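Local coordinates for protein transcriptional regulator, TetR family (Marinobacter aquaeolei, PDB 3NNR) that probably binds DNA through a helix-turn-helix motif and regulates transcription as a TetR-family protein, at residues A[12-17]-A[29-34]; A[138-143]-A[192-197]; A[186-191]-A[209-214]. All coordinates share one frame; numbering follows the deposited sequence. Where two conformers were deposited one is given.

Interaction 1 sits in the predicted DNA-binding region and interactions 2 and 3 on the other side of the chain's centre, in the helical body; the centres of 1 and 2 lie about 45 Å apart. Interaction 1 is partly buried and held by side-chain packing without a hydrogen bond between its segments. Interaction 2 is the buried one, a loop joined to the segment 192-197 through one backbone hydrogen bond. Interaction 3, also partly buried, uses the same helix 186-194 but relies on arginine and tyrosine side chains. Thr192 OG1 meets Arg210 NH2, so 2 and 3 touch, and both reach the second subunit.

Interaction 1. Residues A[12-17]-A[29-34]; sequences LSSLEL and NHIAAH
His34, from helix 28-35, reaches across to three residues of helix 6-21: Leu17, Ser13 and Glu16. Its CB begins the contact, 3.9 Å from Leu17 CD1. The ring carbon CG stands anti to the backbone N (chi1 -176°), which sets CG toward helix 6-21, where it meets the same Leu17 methyl. The other methyl lies over one face of the ring: Leu17 CD2 is 4.3 Å from the centroid of the His34 ring, a CH-pi contact displaced toward the rim on the ND1 side. Ser13 OG lies at the edge of the ring, in its plane, 3.7 Å from His34 CD2. At the tip, His34 NE2 looks toward the carboxylate of Glu16, whose side chain crosses the histidine at about a right angle. Glu16 was modelled in two conformers, so any electrostatic pull between the two is doubtful.

Deeper in, Ile31 does the packing. Its CG1 lies 4.1 Å from Leu17 CD1, so this one leucine methyl is shared by the isoleucine and the histidine. Ile31 CG2 and CD1 both close on the hydroxyl of Ser14, with Ser14 OG 3.3 Å from Ile31 CG2. That buried oxygen would be badly placed among methyls but for its hydrogen bond to Ile10 O, one turn back in its own helix. Ile52 of helix 49-67 touches both Ser14 and Ile31.

The segment axes make an angle of 116° and approach to 10.0 Å. Helix 6-21 thus packs across the first helix of the predicted helix-turn-helix, as in the three-helix DNA-binding domain of TetR-family regulators.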
# COMPACT_ATOMS: atom_id res chain seq x y z
N LEU A 12 18.28 18.68 -3.01
CA LEU A 12 17.25 19.24 -2.11
C LEU A 12 16.02 19.76 -2.90
O LEU A 12 14.86 19.44 -2.56
CB LEU A 12 17.84 20.38 -1.25
CG LEU A 12 17.30 20.58 0.18
CD1 LEU A 12 17.66 22.01 0.64
CD2 LEU A 12 15.78 20.32 0.36
N SER A 13 16.29 20.54 -3.94
CA SER A 13 15.25 21.08 -4.79
C SER A 13 14.51 20.02 -5.61
O SER A 13 13.30 20.13 -5.78
CB SER A 13 15.79 22.16 -5.72
OG SER A 13 16.09 23.33 -4.99
N SER A 14 15.23 19.03 -6.11
CA SER A 14 14.58 17.94 -6.85
C SER A 14 13.59 17.21 -5.95
O SER A 14 12.45 16.97 -6.37
CB SER A 14 15.59 16.97 -7.39
OG SER A 14 16.37 17.62 -8.34
N LEU A 15 14.01 16.90 -4.73
CA LEU A 15 13.12 16.27 -3.73
C LEU A 15 11.82 17.09 -3.51
O LEU A 15 10.73 16.52 -3.48
CB LEU A 15 13.87 16.06 -2.40
CG LEU A 15 13.11 15.49 -1.20
CD1 LEU A 15 12.63 14.08 -1.47
CD2 LEU A 15 13.99 15.57 0.06
N GLU A 16 11.97 18.42 -3.38
CA GLU A 16 10.84 19.37 -3.16
C GLU A 16 9.87 19.34 -4.33
O GLU A 16 8.65 19.26 -4.14
CB GLU A 16 11.33 20.82 -2.97
CG GLU A 16 10.23 21.86 -2.61
CD GLU A 16 10.62 23.31 -2.90
OE1 GLU A 16 11.81 23.66 -2.81
OE2 GLU A 16 9.70 24.10 -3.21
N LEU A 17 10.41 19.43 -5.55
CA LEU A 17 9.60 19.42 -6.78
C LEU A 17 8.95 18.04 -6.97
O LEU A 17 7.76 17.98 -7.22
CB LEU A 17 10.43 19.84 -7.99
CG LEU A 17 10.88 21.31 -8.05
CD1 LEU A 17 11.96 21.45 -9.07
CD2 LEU A 17 9.73 22.30 -8.35
N ASN A 29 15.06 19.92 -16.95
CA ASN A 29 14.91 21.33 -17.33
C ASN A 29 14.15 22.14 -16.30
O ASN A 29 14.52 23.28 -16.04
CB ASN A 29 14.32 21.50 -18.73
CG ASN A 29 15.29 21.07 -19.84
OD1 ASN A 29 16.52 21.24 -19.75
ND2 ASN A 29 14.73 20.51 -20.89
N HIS A 30 13.11 21.54 -15.70
CA HIS A 30 12.34 22.20 -14.63
C HIS A 30 13.25 22.44 -13.43
O HIS A 30 13.23 23.54 -12.86
CB HIS A 30 11.15 21.38 -14.11
CG HIS A 30 10.02 21.21 -15.09
ND1 HIS A 30 9.82 20.07 -15.82
CD2 HIS A 30 8.97 22.02 -15.39
CE1 HIS A 30 8.74 20.19 -16.56
NE2 HIS A 30 8.20 21.37 -16.32
N ILE A 31 14.06 21.44 -13.09
CA ILE A 31 14.93 21.52 -11.92
C ILE A 31 15.99 22.63 -12.16
O ILE A 31 16.20 23.48 -11.32
CB ILE A 31 15.54 20.15 -11.57
CG1 ILE A 31 14.45 19.10 -11.26
CG2 ILE A 31 16.47 20.28 -10.35
CD1 ILE A 31 14.96 17.66 -11.43
N ALA A 32 16.61 22.65 -13.33
CA ALA A 32 17.56 23.71 -13.69
C ALA A 32 16.89 25.09 -13.61
O ALA A 32 17.46 26.01 -13.03
CB ALA A 32 18.15 23.48 -15.09
N ALA A 33 15.68 25.21 -14.16
CA ALA A 33 14.94 26.48 -14.15
C ALA A 33 14.65 26.98 -12.72
O ALA A 33 14.86 28.17 -12.43
CB ALA A 33 13.66 26.38 -14.97
N HIS A 34 14.21 26.07 -11.85
CA HIS A 34 13.88 26.36 -10.42
C HIS A 34 15.12 26.90 -9.73
O HIS A 34 15.08 27.96 -9.11
CB HIS A 34 13.35 25.09 -9.71
CG HIS A 34 12.89 25.28 -8.29
ND1 HIS A 34 11.65 25.79 -7.96
CD2 HIS A 34 13.46 24.91 -7.11
CE1 HIS A 34 11.51 25.79 -6.64
NE2 HIS A 34 12.59 25.25 -6.11

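Interaction 2. Residues A[138-143]-A[192-197]; sequences GIIQPQ and TLEVPY
Gln141 and Tyr197 make the one hydrogen bond that joins the loop 138-143 to the segment leaving helix 186-194. Gln141 N gives its hydrogen to Tyr197 O at 2.8 Å, with an angle of 148° at the hydrogen, and the donor lies nearly along the C=O axis. The same oxygen is hemmed in by carbon: Ile140 CA approaches Tyr197 O to 3.4 Å in a CA-H...O contact, and Gln141 CG comes equally near. This is the tight part of the contact, with a single carbonyl pressed into the backbone and side-chain root of two successive residues.

Ile140 extends the buried side. Its CG1 takes the crowded position between the backbone N and the carbonyl carbon (chi1 72°), and beyond it CD1 lies 3.7 Å from Glu194 OE1. Phe131 of helix 110-136 touches both of these side chains, and an unidentified bound molecule, probably from the crystallisation liquor, lies about 4 Å from the Glu194 side chain at the nearest atoms.

The side toward Gln143 is more exposed and has no hydrogen bond between the segments, yet the amide still comes close to the ring, with Gln143 NE2 3.3 Å from Tyr197 CD1. The Gln143 chain bends at chi2; its side chain crosses that of Tyr197 at about a right angle, and its amide plane is tilted 50° to the ring. The tyrosine is buried all the same, because Leu147 and Met151 of helix 145-160 and Pro196 of the second subunit also pack on it.

Since the linking bond is backbone to backbone, the join depends on the path of the chain more than on side-chain identity. The carboxylate of Glu194, set beside apolar groups, would probably hold a proton more readily than one in water.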
# COMPACT_ATOMS: atom_id res chain seq x y z
N GLY A 138 9.17 -8.43 27.82
CA GLY A 138 7.88 -8.77 28.43
C GLY A 138 6.72 -7.88 28.03
O GLY A 138 5.70 -7.84 28.72
N ILE A 139 6.85 -7.19 26.89
CA ILE A 139 5.83 -6.25 26.39
C ILE A 139 4.78 -7.00 25.57
O ILE A 139 3.58 -6.76 25.75
CB ILE A 139 6.47 -5.08 25.61
CG1 ILE A 139 7.45 -4.33 26.52
CG2 ILE A 139 5.38 -4.15 25.11
CD1 ILE A 139 8.20 -3.19 25.87
N ILE A 140 5.22 -7.86 24.65
CA ILE A 140 4.31 -8.73 23.90
C ILE A 140 4.63 -10.18 24.24
O ILE A 140 5.67 -10.48 24.83
CB ILE A 140 4.33 -8.49 22.34
CG1 ILE A 140 5.62 -9.01 21.66
CG2 ILE A 140 4.12 -7.03 22.02
CD1 ILE A 140 5.61 -8.85 20.16
N GLN A 141 3.71 -11.06 23.87
CA GLN A 141 3.88 -12.51 24.08
C GLN A 141 4.82 -13.03 22.98
O GLN A 141 4.69 -12.61 21.83
CB GLN A 141 2.52 -13.20 24.07
CG GLN A 141 1.69 -12.80 25.30
CD GLN A 141 0.23 -13.26 25.28
OE1 GLN A 141 -0.27 -13.82 24.29
NE2 GLN A 141 -0.46 -13.01 26.39
N PRO A 142 5.78 -13.92 23.33
CA PRO A 142 6.71 -14.41 22.31
C PRO A 142 5.96 -15.26 21.30
O PRO A 142 5.08 -16.03 21.70
CB PRO A 142 7.70 -15.26 23.12
CG PRO A 142 6.88 -15.80 24.25
CD PRO A 142 5.84 -14.73 24.56
N GLN A 143 6.28 -15.12 20.02
CA GLN A 143 5.58 -15.85 18.96
C GLN A 143 6.50 -16.73 18.09
O GLN A 143 7.68 -16.42 17.97
CB GLN A 143 4.77 -14.86 18.09
CG GLN A 143 3.60 -14.15 18.83
CD GLN A 143 2.54 -15.13 19.43
OE1 GLN A 143 2.29 -16.23 18.91
NE2 GLN A 143 1.91 -14.71 20.54
N THR A 192 -2.62 -1.58 16.48
CA THR A 192 -3.78 -2.46 16.42
C THR A 192 -3.36 -3.89 16.06
O THR A 192 -3.99 -4.83 16.51
CB THR A 192 -4.83 -1.95 15.41
OG1 THR A 192 -5.25 -0.65 15.81
CG2 THR A 192 -6.03 -2.87 15.33
N LEU A 193 -2.29 -4.04 15.27
CA LEU A 193 -1.77 -5.37 14.93
C LEU A 193 -1.30 -6.15 16.16
O LEU A 193 -1.52 -7.35 16.22
CB LEU A 193 -0.61 -5.32 13.92
CG LEU A 193 -0.89 -4.69 12.57
CD1 LEU A 193 0.42 -4.54 11.79
CD2 LEU A 193 -1.93 -5.53 11.81
N GLU A 194 -0.71 -5.47 17.14
CA GLU A 194 -0.19 -6.12 18.35
C GLU A 194 -1.08 -6.03 19.59
O GLU A 194 -0.66 -6.51 20.63
CB GLU A 194 1.24 -5.64 18.64
CG GLU A 194 2.25 -5.83 17.46
CD GLU A 194 2.49 -7.30 17.02
OE1 GLU A 194 2.71 -8.19 17.90
OE2 GLU A 194 2.50 -7.56 15.78
N VAL A 195 -2.30 -5.47 19.48
CA VAL A 195 -3.28 -5.41 20.59
C VAL A 195 -3.56 -6.76 21.31
O VAL A 195 -3.44 -6.81 22.54
CB VAL A 195 -4.66 -4.78 20.15
CG1 VAL A 195 -5.84 -5.15 21.14
CG2 VAL A 195 -4.53 -3.26 20.00
N PRO A 196 -3.94 -7.82 20.58
CA PRO A 196 -4.23 -9.10 21.26
C PRO A 196 -3.01 -9.87 21.81
O PRO A 196 -3.21 -10.77 22.64
CB PRO A 196 -4.93 -9.92 20.19
CG PRO A 196 -4.33 -9.43 18.93
CD PRO A 196 -4.07 -7.97 19.12
N TYR A 197 -1.79 -9.53 21.36
CA TYR A 197 -0.55 -10.16 21.87
C TYR A 197 0.09 -9.44 23.08
O TYR A 197 1.14 -9.88 23.58
CB TYR A 197 0.49 -10.31 20.76
CG TYR A 197 0.01 -11.08 19.55
CD1 TYR A 197 -0.30 -12.46 19.65
CD2 TYR A 197 -0.12 -10.45 18.30
CE1 TYR A 197 -0.75 -13.19 18.52
CE2 TYR A 197 -0.56 -11.17 17.17
CZ TYR A 197 -0.87 -12.54 17.28
OH TYR A 197 -1.29 -13.23 16.17

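Interaction 3. Residues A[186-191]-A[209-214]; sequences GIYQVL and LREKYR
Tyr188 and Arg210 cross obliquely in the all-helical C-terminal part of the TetR fold, where helix 186-194 packs against the end of helix 200-211. Their flat groups are only 20° from parallel. Tyr188 CE1 lies over the centre of the guanidinium, 3.3 Å from Arg210 CZ, while Arg210 CG comes within 3.5 Å of Tyr188 CD1. Extended from CG to NE, the arginine slides past Leu191, the two side chains pointing in opposite directions; Arg210 CD rests 3.9 Å from Leu191 CB. The head group has a hydrogen bond between Arg210 NH2 and Thr192 OG1, one turn beyond Tyr188 in the helix, and a weak one from Arg210 NE to Tyr188 O at 3.5 Å. An alanine at Arg210 would probably open a gap against the Tyr188 ring and leave Thr192 OG1 without its guanidinium partner.

The second pair, Ile187 and Tyr213, meets differently. Ile187 lies over one face of Tyr213, a CH-pi contact in which Ile187 CG2 is 3.9 Å from the centroid of the Tyr213 ring and 18° off its normal. The other branch covers the far part of the ring, with Ile187 CD1 3.5 Å from Tyr213 CE1. The hydroxyl of Tyr213 is tied to Glu86 of helix 78-94.

Arg214, closing the type I turn that starts at Glu211, lies side by side with Tyr188 and points the same way, the tyrosine hydroxyl over one face of its guanidinium. Its NH2 forms a salt bridge with Asp146 of the second subunit, and Arg214 NH1 holds Glu211 OE2 in the guanidinium plane at 2.8 Å.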
# COMPACT_ATOMS: atom_id res chain seq x y z
N GLY A 186 -1.46 6.78 11.58
CA GLY A 186 -1.24 5.40 11.13
C GLY A 186 -0.55 4.51 12.16
O GLY A 186 -0.54 3.28 12.01
N ILE A 187 0.04 5.13 13.18
CA ILE A 187 0.61 4.42 14.32
C ILE A 187 -0.50 3.62 15.06
O ILE A 187 -0.27 2.50 15.48
CB ILE A 187 1.32 5.37 15.27
CG1 ILE A 187 2.60 5.91 14.61
CG2 ILE A 187 1.69 4.68 16.59
CD1 ILE A 187 3.30 6.94 15.46
N TYR A 188 -1.70 4.22 15.18
CA TYR A 188 -2.87 3.57 15.76
C TYR A 188 -3.14 2.24 15.05
O TYR A 188 -3.39 1.21 15.71
CB TYR A 188 -4.08 4.52 15.66
CG TYR A 188 -5.43 4.00 16.16
CD1 TYR A 188 -5.67 3.78 17.53
CD2 TYR A 188 -6.50 3.79 15.26
CE1 TYR A 188 -6.93 3.32 17.98
CE2 TYR A 188 -7.75 3.35 15.71
CZ TYR A 188 -7.96 3.11 17.06
OH TYR A 188 -9.20 2.66 17.48
N GLN A 189 -3.06 2.27 13.71
CA GLN A 189 -3.28 1.07 12.89
C GLN A 189 -2.19 0.00 13.06
O GLN A 189 -2.51 -1.19 13.06
CB GLN A 189 -3.45 1.44 11.41
CG GLN A 189 -4.70 2.28 11.12
CD GLN A 189 -5.99 1.58 11.42
OE1 GLN A 189 -6.16 0.43 11.05
NE2 GLN A 189 -6.91 2.26 12.08
N VAL A 190 -0.93 0.42 13.18
CA VAL A 190 0.18 -0.51 13.43
C VAL A 190 0.06 -1.15 14.82
O VAL A 190 0.22 -2.36 14.96
CB VAL A 190 1.58 0.14 13.28
CG1 VAL A 190 2.65 -0.84 13.67
CG2 VAL A 190 1.80 0.60 11.82
N LEU A 191 -0.26 -0.34 15.82
CA LEU A 191 -0.40 -0.85 17.19
C LEU A 191 -1.62 -1.77 17.33
O LEU A 191 -1.63 -2.66 18.18
CB LEU A 191 -0.37 0.30 18.21
CG LEU A 191 0.96 1.07 18.29
CD1 LEU A 191 0.83 2.28 19.16
CD2 LEU A 191 2.11 0.21 18.82
N LEU A 209 -1.19 4.42 25.21
CA LEU A 209 -0.31 5.02 24.22
C LEU A 209 -0.96 5.04 22.84
O LEU A 209 -0.90 6.07 22.14
CB LEU A 209 1.00 4.22 24.15
CG LEU A 209 2.14 4.68 23.21
CD1 LEU A 209 2.66 6.10 23.54
CD2 LEU A 209 3.26 3.65 23.32
N ARG A 210 -1.55 3.90 22.45
CA ARG A 210 -2.26 3.74 21.17
C ARG A 210 -3.35 4.80 21.01
O ARG A 210 -3.40 5.47 19.97
CB ARG A 210 -2.82 2.30 21.04
CG ARG A 210 -3.74 2.04 19.84
CD ARG A 210 -3.97 0.54 19.64
NE ARG A 210 -5.02 0.28 18.65
CZ ARG A 210 -6.34 0.19 18.89
NH1 ARG A 210 -6.85 0.37 20.11
NH2 ARG A 210 -7.18 -0.05 17.88
N GLU A 211 -4.16 4.98 22.05
CA GLU A 211 -5.21 6.02 22.08
C GLU A 211 -4.74 7.44 21.79
O GLU A 211 -5.46 8.19 21.12
CB GLU A 211 -5.98 6.01 23.41
CG GLU A 211 -6.92 4.85 23.53
CD GLU A 211 -8.05 4.94 22.53
OE1 GLU A 211 -8.85 5.90 22.63
OE2 GLU A 211 -8.09 4.08 21.62
N LYS A 212 -3.54 7.80 22.27
CA LYS A 212 -2.97 9.14 21.99
C LYS A 212 -2.79 9.39 20.48
O LYS A 212 -2.69 10.54 20.09
CB LYS A 212 -1.68 9.43 22.79
N TYR A 213 -2.78 8.35 19.63
CA TYR A 213 -2.66 8.51 18.15
C TYR A 213 -3.96 8.37 17.31
O TYR A 213 -3.87 8.26 16.10
CB TYR A 213 -1.61 7.51 17.62
CG TYR A 213 -0.21 7.76 18.11
CD1 TYR A 213 0.60 8.74 17.51
CD2 TYR A 213 0.35 6.98 19.13
CE1 TYR A 213 1.92 8.96 17.93
CE2 TYR A 213 1.67 7.19 19.56
CZ TYR A 213 2.46 8.18 18.97
OH TYR A 213 3.76 8.40 19.41
N ARG A 214 -5.15 8.46 17.93
CA ARG A 214 -6.45 8.20 17.25
C ARG A 214 -7.09 9.26 16.28
O ARG A 214 -7.48 10.34 16.76
CB ARG A 214 -7.51 7.94 18.32
CG ARG A 214 -8.90 7.45 17.82
CD ARG A 214 -10.00 7.91 18.77
NE ARG A 214 -11.11 6.98 18.81
CZ ARG A 214 -11.07 5.79 19.42
NH1 ARG A 214 -9.95 5.33 20.00
NH2 ARG A 214 -12.15 5.01 19.42